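Local coordinates for protein NAD-dependent aldehyde dehydrogenase (Burkholderia multivorans, PDB 5UJU) that probably oxidises aldehydes to carboxylic acids with NAD+ as the electron acceptor, as members of the aldehyde dehydrogenase family do, at residues A[285-295]-A[304-315]; A[223-233]-A[544-554]. All coordinates share one frame; numbering follows the deposited sequence.

Contact 1 (A[285-295]-A[304-315])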
loop_
_atom_site.group_PDB
_atom_site.type_symbol
_atom_site.label_atom_id
_atom_site.label_comp_id
_atom_site.label_asym_id
_atom_site.label_seq_id
_atom_site.Cartn_x
_atom_site.Cartn_y
_atom_site.Cartn_z
ATOM N N ALA A 285 5.419 8.837 17.254
ATOM C CA ALA A 285 4.667 8.249 16.154
ATOM C C ALA A 285 3.725 9.242 15.495
ATOM O O ALA A 285 3.379 9.057 14.321
ATOM C CB ALA A 285 3.872 7.036 16.645
ATOM N N LEU A 286 3.312 10.294 16.210
ATOM C CA LEU A 286 2.403 11.290 15.662
ATOM C C LEU A 286 3.121 12.489 15.027
ATOM O O LEU A 286 2.446 13.380 14.498
ATOM C CB LEU A 286 1.458 11.796 16.765
ATOM C CG LEU A 286 0.521 10.760 17.416
ATOM C CD1 LEU A 286 -0.545 11.416 18.272
ATOM C CD2 LEU A 286 -0.130 9.904 16.353
ATOM N N ARG A 287 4.457 12.544 15.042
ATOM C CA ARG A 287 5.139 13.717 14.470
ATOM C C ARG A 287 4.908 13.790 12.964
ATOM O O ARG A 287 4.952 12.765 12.279
ATOM C CB ARG A 287 6.646 13.687 14.747
ATOM C CG ARG A 287 7.024 13.976 16.184
ATOM C CD ARG A 287 6.871 15.468 16.462
ATOM N NE ARG A 287 7.841 16.266 15.693
ATOM C CZ ARG A 287 9.028 16.662 16.160
ATOM N NH1 ARG A 287 9.399 16.328 17.391
ATOM N NH2 ARG A 287 9.851 17.388 15.400
ATOM N N PRO A 288 4.667 14.983 12.419
ATOM C CA PRO A 288 4.427 15.082 10.972
ATOM C C PRO A 288 5.600 14.615 10.144
ATOM O O PRO A 288 5.396 14.209 8.991
ATOM C CB PRO A 288 4.129 16.575 10.750
ATOM C CG PRO A 288 4.505 17.265 12.015
ATOM C CD PRO A 288 4.385 16.242 13.117
ATOM N N GLU A 289 6.820 14.637 10.697
ATOM C CA GLU A 289 7.994 14.187 9.953
ATOM C C GLU A 289 8.058 12.676 9.815
ATOM O O GLU A 289 8.742 12.174 8.918
ATOM C CB GLU A 289 9.281 14.671 10.637
ATOM C CG GLU A 289 9.443 16.201 10.750
ATOM C CD GLU A 289 8.886 16.777 12.057
ATOM O OE1 GLU A 289 8.075 16.112 12.744
ATOM O OE2 GLU A 289 9.290 17.893 12.419
ATOM N N ILE A 290 7.360 11.931 10.667
ATOM C CA ILE A 290 7.403 10.475 10.605
ATOM C C ILE A 290 6.381 10.038 9.555
ATOM O O ILE A 290 5.172 10.201 9.741
ATOM C CB ILE A 290 7.119 9.858 11.978
ATOM C CG1 ILE A 290 8.184 10.326 12.975
ATOM C CG2 ILE A 290 7.054 8.314 11.901
ATOM C CD1 ILE A 290 9.593 9.868 12.604
ATOM N N LYS A 291 6.868 9.517 8.429
ATOM C CA LYS A 291 6.011 9.168 7.304
ATOM C C LYS A 291 5.786 7.675 7.158
ATOM O O LYS A 291 4.854 7.273 6.449
ATOM C CB LYS A 291 6.612 9.692 5.988
ATOM C CG LYS A 291 6.786 11.200 5.951
ATOM C CD LYS A 291 5.442 11.866 6.048
ATOM C CE LYS A 291 5.564 13.338 5.724
ATOM N NZ LYS A 291 4.291 14.028 6.030
ATOM N N LEU A 292 6.630 6.860 7.775
ATOM C CA LEU A 292 6.524 5.409 7.729
ATOM C C LEU A 292 6.742 4.885 9.142
ATOM O O LEU A 292 7.584 5.413 9.875
ATOM C CB LEU A 292 7.560 4.800 6.767
ATOM C CG LEU A 292 7.687 5.366 5.340
ATOM C CD1 LEU A 292 8.816 4.756 4.558
ATOM C CD2 LEU A 292 6.410 5.136 4.583
ATOM N N ILE A 293 5.980 3.866 9.533
ATOM C CA ILE A 293 6.173 3.211 10.830
ATOM C C ILE A 293 6.097 1.708 10.618
ATOM O O ILE A 293 5.123 1.218 10.034
ATOM C CB ILE A 293 5.116 3.645 11.867
ATOM C CG1 ILE A 293 5.138 5.162 12.089
ATOM C CG2 ILE A 293 5.297 2.856 13.200
ATOM C CD1 ILE A 293 4.024 5.666 13.018
ATOM N N ASP A 294 7.113 0.979 11.086
ATOM C CA ASP A 294 7.103 -0.485 11.114
ATOM C C ASP A 294 7.146 -0.946 12.564
ATOM O O ASP A 294 8.092 -0.628 13.292
ATOM C CB ASP A 294 8.281 -1.077 10.325
ATOM C CG ASP A 294 8.109 -0.929 8.812
ATOM O OD1 ASP A 294 7.613 -1.867 8.144
ATOM O OD2 ASP A 294 8.432 0.146 8.281
ATOM N N PHE A 295 6.125 -1.702 12.979
ATOM C CA PHE A 295 5.930 -2.038 14.382
ATOM C C PHE A 295 5.731 -3.536 14.564
ATOM O O PHE A 295 4.971 -4.164 13.816
ATOM C CB PHE A 295 4.725 -1.278 14.943
ATOM C CG PHE A 295 4.212 -1.813 16.266
ATOM C CD1 PHE A 295 3.244 -2.810 16.305
ATOM C CD2 PHE A 295 4.678 -1.297 17.465
ATOM C CE1 PHE A 295 2.756 -3.286 17.521
ATOM C CE2 PHE A 295 4.197 -1.764 18.684
ATOM C CZ PHE A 295 3.231 -2.760 18.712
ATOM N N TRP A 304 -3.350 0.960 17.839
ATOM C CA TRP A 304 -3.293 2.391 18.116
ATOM C C TRP A 304 -2.564 3.128 16.997
ATOM O O TRP A 304 -3.047 4.152 16.502
ATOM C CB TRP A 304 -2.615 2.636 19.469
ATOM C CG TRP A 304 -2.677 4.057 19.937
ATOM C CD1 TRP A 304 -3.612 4.611 20.761
ATOM C CD2 TRP A 304 -1.771 5.112 19.591
ATOM N NE1 TRP A 304 -3.341 5.942 20.955
ATOM C CE2 TRP A 304 -2.219 6.277 20.243
ATOM C CE3 TRP A 304 -0.625 5.181 18.794
ATOM C CZ2 TRP A 304 -1.565 7.501 20.122
ATOM C CZ3 TRP A 304 0.030 6.404 18.677
ATOM C CH2 TRP A 304 -0.445 7.545 19.339
ATOM N N LEU A 305 -1.419 2.592 16.553
ATOM C CA LEU A 305 -0.632 3.238 15.500
ATOM C C LEU A 305 -1.394 3.301 14.180
ATOM O O LEU A 305 -1.369 4.323 13.484
ATOM C CB LEU A 305 0.688 2.491 15.304
ATOM C CG LEU A 305 1.670 2.556 16.463
ATOM C CD1 LEU A 305 2.692 1.476 16.312
ATOM C CD2 LEU A 305 2.363 3.911 16.458
ATOM N N GLU A 306 -2.035 2.198 13.792
ATOM C CA GLU A 306 -2.783 2.181 12.539
ATOM C C GLU A 306 -3.869 3.248 12.531
ATOM O O GLU A 306 -4.126 3.884 11.502
ATOM C CB GLU A 306 -3.411 0.804 12.310
ATOM C CG GLU A 306 -2.418 -0.337 12.200
ATOM C CD GLU A 306 -3.112 -1.674 12.302
ATOM O OE1 GLU A 306 -4.355 -1.674 12.321
ATOM O OE2 GLU A 306 -2.433 -2.715 12.378
ATOM N N ARG A 307 -4.505 3.467 13.675
ATOM C CA ARG A 307 -5.637 4.377 13.746
ATOM C C ARG A 307 -5.233 5.824 13.982
ATOM O O ARG A 307 -5.909 6.738 13.490
ATOM C CB ARG A 307 -6.589 3.916 14.848
ATOM C CG ARG A 307 -7.225 2.577 14.543
ATOM C CD ARG A 307 -7.965 2.009 15.737
ATOM N NE ARG A 307 -8.555 0.714 15.416
ATOM C CZ ARG A 307 -9.861 0.478 15.358
ATOM N NH1 ARG A 307 -10.728 1.450 15.612
ATOM N NH2 ARG A 307 -10.295 -0.738 15.050
ATOM N N HIS A 308 -4.143 6.065 14.707
ATOM C CA HIS A 308 -3.861 7.420 15.162
ATOM C C HIS A 308 -2.709 8.104 14.447
ATOM O O HIS A 308 -2.733 9.326 14.325
ATOM C CB HIS A 308 -3.622 7.410 16.675
ATOM C CG HIS A 308 -4.849 7.025 17.430
ATOM N ND1 HIS A 308 -5.086 5.734 17.850
ATOM C CD2 HIS A 308 -5.958 7.734 17.747
ATOM C CE1 HIS A 308 -6.265 5.678 18.443
ATOM N NE2 HIS A 308 -6.819 6.874 18.381
ATOM N N ALA A 309 -1.723 7.359 13.949
ATOM C CA ALA A 309 -0.635 7.950 13.163
ATOM C C ALA A 309 -1.108 8.069 11.713
ATOM O O ALA A 309 -0.625 7.401 10.798
ATOM C CB ALA A 309 0.625 7.112 13.278
ATOM N N HIS A 310 -2.108 8.933 11.522
ATOM C CA HIS A 310 -2.757 9.047 10.225
ATOM C C HIS A 310 -1.844 9.671 9.186
ATOM O O HIS A 310 -2.153 9.592 7.993
ATOM C CB HIS A 310 -4.067 9.837 10.353
ATOM C CG HIS A 310 -3.911 11.173 11.007
ATOM N ND1 HIS A 310 -3.257 12.226 10.403
ATOM C CD2 HIS A 310 -4.328 11.630 12.212
ATOM C CE1 HIS A 310 -3.270 13.273 11.210
ATOM N NE2 HIS A 310 -3.915 12.938 12.312
ATOM N N GLN A 311 -0.753 10.323 9.613
ATOM C CA GLN A 311 0.179 10.939 8.680
ATOM C C GLN A 311 1.200 9.947 8.130
ATOM O O GLN A 311 1.965 10.302 7.231
ATOM C CB GLN A 311 0.898 12.116 9.357
ATOM C CG GLN A 311 2.176 11.737 10.093
ATOM C CD GLN A 311 1.958 10.911 11.350
ATOM O OE1 GLN A 311 0.836 10.772 11.857
ATOM N NE2 GLN A 311 3.036 10.315 11.840
ATOM N N ALA A 312 1.227 8.719 8.631
ATOM C CA ALA A 312 2.235 7.753 8.236
ATOM C C ALA A 312 1.578 6.538 7.599
ATOM O O ALA A 312 0.392 6.265 7.811
ATOM C CB ALA A 312 3.071 7.307 9.437
ATOM N N GLN A 313 2.369 5.821 6.803
ATOM C CA GLN A 313 2.053 4.452 6.407
ATOM C C GLN A 313 2.525 3.522 7.509
ATOM O O GLN A 313 3.712 3.524 7.853
ATOM C CB GLN A 313 2.764 4.081 5.121
ATOM C CG GLN A 313 2.373 4.876 3.955
ATOM C CD GLN A 313 3.471 4.830 2.939
ATOM O OE1 GLN A 313 4.174 3.826 2.810
ATOM N NE2 GLN A 313 3.684 5.933 2.267
ATOM N N VAL A 314 1.607 2.743 8.077
ATOM C CA VAL A 314 1.873 1.929 9.256
ATOM C C VAL A 314 1.827 0.452 8.876
ATOM O O VAL A 314 0.829 -0.023 8.318
ATOM C CB VAL A 314 0.874 2.247 10.379
ATOM C CG1 VAL A 314 1.210 1.454 11.631
ATOM C CG2 VAL A 314 0.898 3.729 10.676
ATOM N N TYR A 315 2.906 -0.267 9.182
ATOM C CA TYR A 315 3.013 -1.705 8.967
ATOM C C TYR A 315 3.161 -2.374 10.320
ATOM O O TYR A 315 4.052 -2.013 11.091
ATOM C CB TYR A 315 4.209 -2.035 8.079
ATOM C CG TYR A 315 4.230 -1.213 6.809
ATOM C CD1 TYR A 315 3.605 -1.678 5.656
ATOM C CD2 TYR A 315 4.867 0.025 6.764
ATOM C CE1 TYR A 315 3.610 -0.948 4.491
ATOM C CE2 TYR A 315 4.873 0.780 5.600
ATOM C CZ TYR A 315 4.237 0.287 4.466
ATOM O OH TYR A 315 4.235 1.001 3.295
HETATM O O HOH W 1 0.015 12.992 13.326
HETATM O O HOH W 2 2.045 12.382 5.815
#

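Contact 2 (A[223-233]-A[544-554])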
loop_
_atom_site.group_PDB
_atom_site.type_symbol
_atom_site.label_atom_id
_atom_site.label_comp_id
_atom_site.label_asym_id
_atom_site.label_seq_id
_atom_site.Cartn_x
_atom_site.Cartn_y
_atom_site.Cartn_z
ATOM N N PRO A 223 13.205 -6.161 8.261
ATOM C CA PRO A 223 12.425 -5.913 7.033
ATOM C C PRO A 223 11.971 -4.469 6.884
ATOM O O PRO A 223 12.100 -3.902 5.794
ATOM C CB PRO A 223 11.242 -6.888 7.165
ATOM C CG PRO A 223 11.804 -8.029 7.969
ATOM C CD PRO A 223 12.689 -7.338 8.994
ATOM N N GLY A 224 11.460 -3.847 7.946
ATOM C CA GLY A 224 11.071 -2.447 7.851
ATOM C C GLY A 224 12.259 -1.510 7.694
ATOM O O GLY A 224 12.210 -0.559 6.909
ATOM N N LEU A 225 13.341 -1.767 8.434
ATOM C CA LEU A 225 14.520 -0.906 8.368
ATOM C C LEU A 225 15.095 -0.854 6.956
ATOM O O LEU A 225 15.360 0.227 6.416
ATOM C CB LEU A 225 15.568 -1.400 9.365
ATOM C CG LEU A 225 17.025 -0.921 9.255
ATOM C CD1 LEU A 225 17.130 0.604 9.357
ATOM C CD2 LEU A 225 17.875 -1.598 10.334
ATOM N N PHE A 226 15.270 -2.016 6.332
ATOM C CA PHE A 226 15.903 -2.077 5.025
ATOM C C PHE A 226 14.935 -1.791 3.884
ATOM O O PHE A 226 15.368 -1.298 2.840
ATOM C CB PHE A 226 16.596 -3.435 4.868
ATOM C CG PHE A 226 17.851 -3.522 5.673
ATOM C CD1 PHE A 226 19.031 -2.969 5.190
ATOM C CD2 PHE A 226 17.838 -4.052 6.954
ATOM C CE1 PHE A 226 20.192 -2.998 5.945
ATOM C CE2 PHE A 226 18.999 -4.082 7.717
ATOM C CZ PHE A 226 20.180 -3.551 7.207
ATOM N N ALA A 227 13.634 -2.064 4.050
ATOM C CA ALA A 227 12.668 -1.530 3.091
ATOM C C ALA A 227 12.702 -0.001 3.077
ATOM O O ALA A 227 12.560 0.626 2.016
ATOM C CB ALA A 227 11.261 -2.023 3.427
ATOM N N ASP A 228 12.822 0.611 4.260
ATOM C CA ASP A 228 12.936 2.061 4.359
ATOM C C ASP A 228 14.190 2.547 3.635
ATOM O O ASP A 228 14.119 3.433 2.780
ATOM C CB ASP A 228 12.968 2.489 5.829
ATOM C CG ASP A 228 11.587 2.553 6.489
ATOM O OD1 ASP A 228 10.564 2.462 5.787
ATOM O OD2 ASP A 228 11.536 2.711 7.739
ATOM N N LEU A 229 15.346 1.954 3.960
ATOM C CA LEU A 229 16.618 2.414 3.400
ATOM C C LEU A 229 16.680 2.196 1.897
ATOM O O LEU A 229 17.112 3.084 1.155
ATOM C CB LEU A 229 17.787 1.696 4.081
ATOM C CG LEU A 229 18.183 2.166 5.473
ATOM C CD1 LEU A 229 19.281 1.241 6.016
ATOM C CD2 LEU A 229 18.655 3.636 5.412
ATOM N N ALA A 230 16.238 1.023 1.431
ATOM C CA ALA A 230 16.275 0.681 0.014
ATOM C C ALA A 230 15.364 1.567 -0.826
ATOM O O ALA A 230 15.470 1.560 -2.056
ATOM C CB ALA A 230 15.890 -0.794 -0.188
ATOM N N THR A 231 14.424 2.276 -0.208
ATOM C CA THR A 231 13.601 3.217 -0.955
ATOM C C THR A 231 13.971 4.663 -0.627
ATOM O O THR A 231 13.174 5.575 -0.866
ATOM C CB THR A 231 12.113 2.950 -0.699
ATOM O OG1 THR A 231 11.863 2.958 0.712
ATOM C CG2 THR A 231 11.711 1.568 -1.282
ATOM N N GLY A 232 15.160 4.882 -0.060
ATOM C CA GLY A 232 15.698 6.227 0.073
ATOM C C GLY A 232 15.249 6.994 1.291
ATOM O O GLY A 232 15.545 8.188 1.397
ATOM N N ASN A 233 14.549 6.358 2.216
ATOM C CA ASN A 233 14.102 7.057 3.400
ATOM C C ASN A 233 15.219 7.107 4.432
ATOM O O ASN A 233 16.154 6.309 4.400
ATOM C CB ASN A 233 12.868 6.349 3.987
ATOM C CG ASN A 233 11.708 6.355 3.034
ATOM O OD1 ASN A 233 10.995 7.340 2.948
ATOM N ND2 ASN A 233 11.537 5.272 2.272
ATOM N N LEU A 544 5.450 -10.160 5.225
ATOM C CA LEU A 544 6.902 -10.157 5.037
ATOM C C LEU A 544 7.248 -11.271 4.053
ATOM O O LEU A 544 7.175 -12.454 4.402
ATOM C CB LEU A 544 7.628 -10.383 6.361
ATOM C CG LEU A 544 7.444 -9.471 7.570
ATOM C CD1 LEU A 544 8.253 -10.020 8.760
ATOM C CD2 LEU A 544 7.854 -8.030 7.241
ATOM N N ALA A 545 7.568 -10.915 2.806
ATOM C CA ALA A 545 7.437 -9.568 2.257
ATOM C C ALA A 545 6.808 -9.701 0.868
ATOM O O ALA A 545 6.895 -10.764 0.246
ATOM C CB ALA A 545 8.790 -8.865 2.177
ATOM N N ASP A 546 6.155 -8.644 0.391
ATOM C CA ASP A 546 5.532 -8.657 -0.928
ATOM C C ASP A 546 5.577 -7.246 -1.508
ATOM O O ASP A 546 6.167 -6.329 -0.917
ATOM C CB ASP A 546 4.095 -9.195 -0.855
ATOM C CG ASP A 546 3.184 -8.349 0.045
ATOM O OD1 ASP A 546 3.603 -7.285 0.560
ATOM O OD2 ASP A 546 2.025 -8.753 0.236
ATOM N N ALA A 547 4.930 -7.075 -2.666
ATOM C CA ALA A 547 4.937 -5.777 -3.337
ATOM C C ALA A 547 4.293 -4.703 -2.476
ATOM O O ALA A 547 4.794 -3.579 -2.407
ATOM C CB ALA A 547 4.236 -5.875 -4.692
ATOM N N ALA A 548 3.168 -5.017 -1.828
ATOM C CA ALA A 548 2.510 -4.014 -1.005
ATOM C C ALA A 548 3.402 -3.577 0.148
ATOM O O ALA A 548 3.261 -2.460 0.650
ATOM C CB ALA A 548 1.178 -4.546 -0.463
ATOM N N PHE A 549 4.333 -4.436 0.567
ATOM C CA PHE A 549 5.195 -4.112 1.693
ATOM C C PHE A 549 6.186 -2.989 1.366
ATOM O O PHE A 549 6.674 -2.349 2.303
ATOM C CB PHE A 549 5.948 -5.362 2.168
ATOM C CG PHE A 549 6.721 -5.163 3.455
ATOM C CD1 PHE A 549 6.053 -4.979 4.656
ATOM C CD2 PHE A 549 8.107 -5.150 3.457
ATOM C CE1 PHE A 549 6.756 -4.796 5.842
ATOM C CE2 PHE A 549 8.820 -4.975 4.633
ATOM C CZ PHE A 549 8.143 -4.796 5.833
ATOM N N VAL A 550 6.473 -2.732 0.088
ATOM C CA VAL A 550 7.467 -1.720 -0.302
ATOM C C VAL A 550 6.938 -0.662 -1.265
ATOM O O VAL A 550 7.511 0.449 -1.331
ATOM C CB VAL A 550 8.714 -2.391 -0.921
ATOM C CG1 VAL A 550 9.357 -3.354 0.040
ATOM C CG2 VAL A 550 8.362 -3.073 -2.245
ATOM N N ALA A 551 5.890 -0.923 -2.053
ATOM C CA ALA A 551 5.556 -0.064 -3.187
ATOM C C ALA A 551 5.095 1.324 -2.776
ATOM O O ALA A 551 5.107 2.236 -3.609
ATOM C CB ALA A 551 4.467 -0.709 -4.049
ATOM N N ASN A 552 4.669 1.507 -1.534
ATOM C CA ASN A 552 4.209 2.806 -1.070
ATOM C C ASN A 552 5.295 3.599 -0.344
ATOM O O ASN A 552 5.015 4.697 0.132
ATOM C CB ASN A 552 3.008 2.645 -0.136
ATOM C CG ASN A 552 1.958 3.703 -0.356
ATOM O OD1 ASN A 552 2.036 4.495 -1.299
ATOM N ND2 ASN A 552 0.960 3.727 0.515
ATOM N N ARG A 553 6.504 3.052 -0.186
ATOM C CA ARG A 553 7.531 3.746 0.596
ATOM C C ARG A 553 8.305 4.778 -0.211
ATOM O O ARG A 553 9.116 5.516 0.366
ATOM C CB ARG A 553 8.506 2.731 1.211
ATOM C CG ARG A 553 7.798 1.634 2.061
ATOM C CD ARG A 553 8.818 0.726 2.754
ATOM N NE ARG A 553 8.161 -0.378 3.455
ATOM C CZ ARG A 553 8.063 -0.495 4.778
ATOM N NH1 ARG A 553 8.594 0.417 5.593
ATOM N NH2 ARG A 553 7.421 -1.543 5.292
ATOM N N PHE A 554 8.078 4.845 -1.518
ATOM C CA PHE A 554 8.616 5.895 -2.375
ATOM C C PHE A 554 7.461 6.400 -3.221
ATOM O O PHE A 554 6.422 5.734 -3.342
ATOM C CB PHE A 554 9.749 5.380 -3.295
ATOM C CG PHE A 554 9.276 4.349 -4.281
ATOM C CD1 PHE A 554 8.883 4.718 -5.564
ATOM C CD2 PHE A 554 9.158 3.019 -3.905
ATOM C CE1 PHE A 554 8.411 3.772 -6.465
ATOM C CE2 PHE A 554 8.676 2.069 -4.800
ATOM C CZ PHE A 554 8.306 2.443 -6.079
#

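Contact 1 (A[285-295]-A[304-315])
The amide of Q311 reaches from the turn after helix 299-308 into the loop that leads to strand 290-296 and gives both of its N-H groups to backbone carbonyls. NE2 donates to A285 O at 2.8 Å, with the acceptor in the amide plane, and to I290 O at 3.0 Å, with the acceptor 18° out of that plane. CG sits between the backbone N and the carbonyl carbon (chi1 89°) and the chain bends again at chi2, which turns the amide in toward the carbonyls of A285 and I290. A water bridges Q311 OE1 and L286 O, so the amide has little freedom to flip. Beside it, the CD1 end of I293 lies against the methyl of A309 (CD1 to CB 3.7 Å) and, through CG1, against A312. L305 divides its branches: CD2 packs tightly on A285 CB at 3.5 Å, while the L305 and F295 side chains cross at about a right angle, L305 CD1 3.6 Å from F295 CD2. On the other sheet face, L292 and Q313 run side by side, L292 CD2 against Q313 OE1, as do D294 and Y315, whose carboxylate and ring planes are only 10° apart. Y315 OH donates to Q313 OE1, Q313 NE2 to N552 O, and D294 OD2 forms a salt bridge with R553. The backbones pair in parallel, from Q313 N on K291 O to F295 N on Y315 O. Strand 290-296, helix 299-308 and strand 313-317 form a beta-alpha-beta crossover, the repeating element of the Rossmann-type NAD-binding domain of aldehyde dehydrogenases.

Contact 2 (A[223-233]-A[544-554])
A Schellman motif closes helix 217-230, with N233 N bonded to D228 O and G232 N to L229 O; segment 544-554 lies along this helix and its end. G232, at positive phi, is the C-prime residue. R553 is the central side chain of the contact: its chain is extended from CG to NE and brings the guanidinium alongside the helix. A227 CB sits over one guanidinium face, 3.5 Å from R553 NE, offset toward the rim. At the edge, R553 NH1 forms a salt bridge with D228 OD1 at 2.8 Å, a bent bond (137°): the two planes are 59° apart and the nitrogen approaches from above the carboxylate plane. R553 NE turns back to F549 O in a nearly straight bond of 2.7 Å (163°), which, with the NH1 bonds, helps fix the rotation of the group; NH2 lies over one face of the F549 ring. N233 ND2 donates to R553 O at 3.1 Å and also to D228 O, while N233 OD1 accepts from G206 N. Farther up the helix, P223 CB meets L544 CD2 at 3.6 Å, and the F549 ring turns its edge to the P223 carbonyl, CE2 lying 3.6 Å from P223 O. R553 NH1 is shared by D228 and D294, and Y315 adds a cation-pi contact, so the buried positive charge is probably well compensated and both acids are likely to be ionised.

After its N-terminal helices and the long strand 191-211, the chain forms helix 217-230, which carries the earlier half of contact 2. It then runs through strand 234-238 and helix 278-285 to strand 290-296, and contact 1 closes a short loop by way of helix 299-308. After the second seven-stranded sheet, which includes strands 323-326 and 487-491, the chain returns, and 544-554 closes contact 2 over 310 intervening residues; contact 1 therefore lies wholly within that long loop. Their centres are about 15 Å apart, and L292 packs on D228. The D294–R553 salt bridge joins them, tying the returning chain to helix 217-230 and to strands 290-296 and 313-317; both also touch the second subunit.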